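Local coordinates for solute binding protein MsmE (PDB 4R6H) that binds melibiose, raffinose and stachyose as the solute-binding component of an ABC transporter that imports these sugars, at residues 162-174 and 230-243. Numbering follows the deposited sequence.
Sequences TMDDFIKALRTIK and YLSEILKQMQKEKL
L243, just past the C-terminal end of helix 230-240, packs against L170 of helix 163-174. Its CB lies 4.0 Å from L170 CB and also meets L170 CD1. L243 CG sits beside its own backbone N (chi1 -53°), a turn that sends both methyls to the neighbouring helix: L243 CD1 reaches L170 CB, the CG of R171 and, a little farther off, I167 CG2, while L243 CD2 rests 3.8 Å from L170 O. Within the helix, the extended chain of M238 brings its CE against F166 CE2, I167 CG1 and L170 CD1, crossing F166 and I167 at about a right angle. I167 CD1 then meets I234 CD1 at 3.7 Å, and the bent chain of M163 lays SD near I234 CG2. The two helices are nearly parallel, 9° apart, with the axes of these segments 11.6 Å apart at closest approach, and they pack on the outer side of one lobe of the solute-binding protein, the centre of the contact about 23 Å from the centre of the chain. Strand 182-185 lines the inner side through F184, which touches L170 and M238 and meets the F166 ring edge-to-face. A Schellman motif ends helix 230-240, with K242 at positive phi, L243 N hydrogen-bonded to M238 O and K242 N to Q239 O. This turn presents E241 O to K174, whose chain bends at chi3 (90°) so that K174 NZ donates a 2.6 Å hydrogen bond to E241 O from above the carbonyl plane. A methionine in place of K174 would probably leave E241 O without this donor and the helix end less firmly tied to its neighbour. At the opposite end, a water bridges D164 OD1 and Y230 OH, lying in the plane of the tyrosine ring, while M163 CG approaches Y230 OH to 3.4 Å.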
loop_
_atom_site.group_PDB
_atom_site.type_symbol
_atom_site.label_atom_id
_atom_site.label_comp_id
_atom_site.label_asym_id
_atom_site.label_seq_id
_atom_site.Cartn_x
_atom_site.Cartn_y
_atom_site.Cartn_z
ATOM N N THR A 162 16.333 -3.591 11.529
ATOM C CA THR A 162 15.849 -2.762 12.631
ATOM C C THR A 162 16.067 -1.309 12.261
ATOM O O THR A 162 16.931 -0.975 11.427
ATOM C CB THR A 162 16.599 -3.039 13.956
ATOM O OG1 THR A 162 17.937 -2.489 13.878
ATOM C CG2 THR A 162 16.661 -4.543 14.299
ATOM N N MET A 163 15.277 -0.427 12.880
ATOM C CA MET A 163 15.459 1.011 12.677
ATOM C C MET A 163 16.876 1.479 13.014
ATOM O O MET A 163 17.476 2.255 12.279
ATOM C CB MET A 163 14.433 1.809 13.462
ATOM C CG MET A 163 14.556 3.290 13.310
ATOM S SD MET A 163 14.088 3.874 11.678
ATOM C CE MET A 163 12.317 4.140 11.920
ATOM N N ASP A 164 17.405 0.957 14.113
ATOM C CA ASP A 164 18.762 1.334 14.516
ATOM C C ASP A 164 19.809 0.901 13.487
ATOM O O ASP A 164 20.699 1.680 13.147
ATOM C CB ASP A 164 19.095 0.825 15.922
ATOM C CG ASP A 164 18.374 1.607 17.036
ATOM O OD1 ASP A 164 17.875 2.730 16.783
ATOM O OD2 ASP A 164 18.324 1.053 18.164
ATOM N N ASP A 165 19.650 -0.311 12.958
ATOM C CA ASP A 165 20.571 -0.771 11.924
ATOM C C ASP A 165 20.395 -0.005 10.611
ATOM O O ASP A 165 21.343 0.253 9.867
ATOM C CB ASP A 165 20.422 -2.259 11.719
ATOM C CG ASP A 165 21.087 -3.070 12.818
ATOM O OD1 ASP A 165 21.890 -2.500 13.594
ATOM O OD2 ASP A 165 20.758 -4.247 12.916
ATOM N N PHE A 166 19.157 0.415 10.326
ATOM C CA PHE A 166 18.883 1.246 9.154
ATOM C C PHE A 166 19.625 2.588 9.239
ATOM O O PHE A 166 20.323 3.001 8.342
ATOM C CB PHE A 166 17.341 1.407 9.044
ATOM C CG PHE A 166 16.871 2.264 7.879
ATOM C CD1 PHE A 166 17.428 2.202 6.603
ATOM C CD2 PHE A 166 15.817 3.146 8.080
ATOM C CE1 PHE A 166 16.983 3.013 5.589
ATOM C CE2 PHE A 166 15.335 3.928 7.059
ATOM C CZ PHE A 166 15.925 3.868 5.808
ATOM N N ILE A 167 19.419 3.282 10.357
ATOM C CA ILE A 167 20.051 4.582 10.563
ATOM C C ILE A 167 21.597 4.436 10.529
ATOM O O ILE A 167 22.260 5.253 9.929
ATOM C CB ILE A 167 19.568 5.219 11.874
ATOM C CG1 ILE A 167 18.089 5.552 11.754
ATOM C CG2 ILE A 167 20.428 6.437 12.219
ATOM C CD1 ILE A 167 17.507 5.951 13.080
ATOM N N LYS A 168 22.104 3.361 11.129
ATOM C CA LYS A 168 23.549 3.105 11.078
ATOM C C LYS A 168 24.028 2.936 9.624
ATOM O O LYS A 168 25.031 3.544 9.200
ATOM C CB LYS A 168 23.899 1.892 11.905
ATOM C CG LYS A 168 25.396 1.618 12.027
ATOM C CD LYS A 168 25.587 0.563 13.119
ATOM C CE LYS A 168 26.932 -0.119 13.050
ATOM N NZ LYS A 168 26.966 -1.175 14.102
ATOM N N ALA A 169 23.253 2.206 8.820
ATOM C CA ALA A 169 23.595 2.102 7.395
ATOM C C ALA A 169 23.619 3.450 6.694
ATOM O O ALA A 169 24.463 3.719 5.859
ATOM C CB ALA A 169 22.623 1.164 6.678
ATOM N N LEU A 170 22.624 4.305 6.980
ATOM C CA LEU A 170 22.580 5.637 6.393
ATOM C C LEU A 170 23.821 6.426 6.749
ATOM O O LEU A 170 24.396 7.091 5.923
ATOM C CB LEU A 170 21.297 6.392 6.856
ATOM C CG LEU A 170 19.975 5.720 6.477
ATOM C CD1 LEU A 170 18.857 6.651 6.884
ATOM C CD2 LEU A 170 19.900 5.386 4.983
ATOM N N ARG A 171 24.203 6.355 8.032
ATOM C CA ARG A 171 25.430 7.035 8.488
ATOM C C ARG A 171 26.649 6.505 7.746
ATOM O O ARG A 171 27.516 7.279 7.318
ATOM C CB ARG A 171 25.596 6.872 10.002
ATOM C CG ARG A 171 24.617 7.729 10.783
ATOM C CD ARG A 171 25.145 8.130 12.165
ATOM N NE ARG A 171 25.727 6.978 12.812
ATOM C CZ ARG A 171 25.033 6.049 13.461
ATOM N NH1 ARG A 171 25.678 5.026 13.977
ATOM N NH2 ARG A 171 23.713 6.160 13.646
ATOM N N THR A 172 26.689 5.194 7.538
ATOM C CA THR A 172 27.813 4.592 6.786
ATOM C C THR A 172 27.894 5.107 5.364
ATOM O O THR A 172 28.957 5.441 4.829
ATOM C CB THR A 172 27.685 3.058 6.756
ATOM O OG1 THR A 172 27.794 2.558 8.090
ATOM C CG2 THR A 172 28.764 2.433 5.842
ATOM N N ILE A 173 26.748 5.163 4.699
ATOM C CA ILE A 173 26.714 5.653 3.337
ATOM C C ILE A 173 27.174 7.110 3.265
ATOM O O ILE A 173 27.934 7.496 2.358
ATOM C CB ILE A 173 25.269 5.461 2.767
ATOM C CG1 ILE A 173 24.970 3.973 2.581
ATOM C CG2 ILE A 173 25.056 6.185 1.466
ATOM C CD1 ILE A 173 23.493 3.611 2.708
ATOM N N LYS A 174 26.729 7.945 4.208
ATOM C CA LYS A 174 27.119 9.313 4.211
ATOM C C LYS A 174 28.643 9.413 4.379
ATOM O O LYS A 174 29.276 10.161 3.637
ATOM C CB LYS A 174 26.374 10.113 5.290
ATOM C CG LYS A 174 26.867 11.555 5.337
ATOM C CD LYS A 174 26.161 12.411 6.370
ATOM C CE LYS A 174 26.835 12.385 7.724
ATOM N NZ LYS A 174 26.339 13.454 8.669
ATOM N N TYR A 230 8.411 9.475 18.681
ATOM C CA TYR A 230 9.597 8.754 18.179
ATOM C C TYR A 230 9.815 8.865 16.669
ATOM O O TYR A 230 10.926 9.152 16.212
ATOM C CB TYR A 230 9.493 7.283 18.584
ATOM C CG TYR A 230 10.573 6.401 18.041
ATOM C CD1 TYR A 230 11.797 6.306 18.659
ATOM C CD2 TYR A 230 10.359 5.604 16.910
ATOM C CE1 TYR A 230 12.797 5.455 18.177
ATOM C CE2 TYR A 230 11.368 4.769 16.433
ATOM C CZ TYR A 230 12.553 4.687 17.059
ATOM O OH TYR A 230 13.525 3.859 16.537
ATOM N N LEU A 231 8.737 8.701 15.900
ATOM C CA LEU A 231 8.922 8.777 14.450
ATOM C C LEU A 231 9.304 10.157 13.925
ATOM O O LEU A 231 10.058 10.302 12.942
ATOM C CB LEU A 231 7.672 8.280 13.711
ATOM C CG LEU A 231 7.318 6.817 14.000
ATOM C CD1 LEU A 231 5.977 6.501 13.373
ATOM C CD2 LEU A 231 8.410 5.897 13.542
ATOM N N SER A 232 8.804 11.185 14.602
ATOM C CA SER A 232 9.199 12.526 14.232
ATOM C C SER A 232 10.671 12.845 14.633
ATOM O O SER A 232 11.389 13.549 13.905
ATOM C CB SER A 232 8.260 13.540 14.873
ATOM O OG SER A 232 6.955 13.468 14.262
ATOM N N GLU A 233 11.059 12.316 15.788
ATOM C CA GLU A 233 12.448 12.445 16.237
ATOM C C GLU A 233 13.412 11.780 15.259
ATOM O O GLU A 233 14.437 12.374 14.900
ATOM C CB GLU A 233 12.630 11.934 17.652
ATOM C CG GLU A 233 12.018 12.907 18.651
ATOM C CD GLU A 233 11.906 12.323 20.010
ATOM O OE1 GLU A 233 11.483 11.166 20.122
ATOM O OE2 GLU A 233 12.261 13.020 20.954
ATOM N N ILE A 234 13.067 10.580 14.815
ATOM C CA ILE A 234 13.909 9.884 13.855
ATOM C C ILE A 234 14.026 10.687 12.555
ATOM O O ILE A 234 15.095 10.890 11.991
ATOM C CB ILE A 234 13.375 8.476 13.579
ATOM C CG1 ILE A 234 13.528 7.546 14.795
ATOM C CG2 ILE A 234 14.136 7.904 12.372
ATOM C CD1 ILE A 234 14.968 7.381 15.294
ATOM N N LEU A 235 12.899 11.211 12.070
ATOM C CA LEU A 235 12.919 11.992 10.827
ATOM C C LEU A 235 13.777 13.257 10.972
ATOM O O LEU A 235 14.539 13.601 10.108
ATOM C CB LEU A 235 11.484 12.323 10.373
ATOM C CG LEU A 235 11.321 12.921 8.968
ATOM C CD1 LEU A 235 12.001 12.041 7.933
ATOM C CD2 LEU A 235 9.829 13.151 8.659
ATOM N N LYS A 236 13.677 13.903 12.126
ATOM C CA LYS A 236 14.464 15.078 12.420
ATOM C C LYS A 236 15.950 14.741 12.557
ATOM O O LYS A 236 16.758 15.509 12.038
ATOM C CB LYS A 236 13.934 15.782 13.678
ATOM C CG LYS A 236 14.605 17.157 13.893
ATOM C CD LYS A 236 14.137 18.129 12.811
ATOM C CE LYS A 236 14.714 19.518 13.016
ATOM N NZ LYS A 236 14.191 20.438 11.980
ATOM N N GLN A 237 16.258 13.612 13.190
ATOM C CA GLN A 237 17.646 13.091 13.197
ATOM C C GLN A 237 18.195 12.904 11.802
ATOM O O GLN A 237 19.294 13.361 11.446
ATOM C CB GLN A 237 17.708 11.780 13.930
ATOM C CG GLN A 237 17.495 11.908 15.397
ATOM C CD GLN A 237 17.326 10.564 16.051
ATOM O OE1 GLN A 237 17.876 9.530 15.582
ATOM N NE2 GLN A 237 16.572 10.548 17.140
ATOM N N MET A 238 17.398 12.287 10.943
ATOM C CA MET A 238 17.860 12.063 9.578
ATOM C C MET A 238 18.099 13.376 8.869
ATOM O O MET A 238 19.060 13.532 8.149
ATOM C CB MET A 238 16.817 11.228 8.805
ATOM C CG MET A 238 16.656 9.846 9.381
ATOM S SD MET A 238 15.256 8.958 8.609
ATOM C CE MET A 238 15.534 7.302 9.205
ATOM N N GLN A 239 17.200 14.342 9.032
ATOM C CA GLN A 239 17.418 15.639 8.422
ATOM C C GLN A 239 18.693 16.303 8.961
ATOM O O GLN A 239 19.582 16.723 8.223
ATOM C CB GLN A 239 16.210 16.527 8.683
ATOM C CG GLN A 239 16.304 17.890 8.041
ATOM C CD GLN A 239 15.389 18.904 8.701
ATOM O OE1 GLN A 239 15.409 19.057 9.922
ATOM N NE2 GLN A 239 14.607 19.608 7.902
ATOM N N LYS A 240 18.784 16.419 10.265
ATOM C CA LYS A 240 19.910 17.159 10.845
ATOM C C LYS A 240 21.259 16.545 10.494
ATOM O O LYS A 240 22.239 17.282 10.253
ATOM C CB LYS A 240 19.773 17.253 12.347
ATOM C CG LYS A 240 20.576 18.422 12.921
ATOM C CD LYS A 240 20.367 18.579 14.407
ATOM C CE LYS A 240 21.300 19.637 15.003
ATOM N NZ LYS A 240 21.530 19.395 16.468
ATOM N N GLU A 241 21.295 15.208 10.460
ATOM C CA GLU A 241 22.520 14.443 10.215
ATOM C C GLU A 241 22.825 14.221 8.749
ATOM O O GLU A 241 23.774 13.496 8.420
ATOM C CB GLU A 241 22.422 13.131 10.911
ATOM C CG GLU A 241 22.296 13.289 12.426
ATOM C CD GLU A 241 21.984 12.019 13.148
ATOM O OE1 GLU A 241 22.393 10.941 12.659
ATOM O OE2 GLU A 241 21.310 12.042 14.206
ATOM N N LYS A 242 22.049 14.853 7.893
ATOM C CA LYS A 242 22.210 14.817 6.440
ATOM C C LYS A 242 22.111 13.393 5.919
ATOM O O LYS A 242 22.862 12.993 5.017
ATOM C CB LYS A 242 23.521 15.501 6.009
ATOM C CG LYS A 242 23.608 16.960 6.492
ATOM C CD LYS A 242 24.453 17.065 7.762
ATOM C CE LYS A 242 24.384 18.447 8.397
ATOM N NZ LYS A 242 24.817 19.524 7.469
ATOM N N LEU A 243 21.171 12.640 6.486
ATOM C CA LEU A 243 20.935 11.241 6.019
ATOM C C LEU A 243 19.816 11.191 4.993
ATOM O O LEU A 243 19.627 10.174 4.338
ATOM C CB LEU A 243 20.591 10.361 7.163
ATOM C CG LEU A 243 21.598 10.418 8.323
ATOM C CD1 LEU A 243 21.195 9.518 9.472
ATOM C CD2 LEU A 243 22.994 10.114 7.810
HETATM O O HOH W 1 15.859 4.068 17.938
#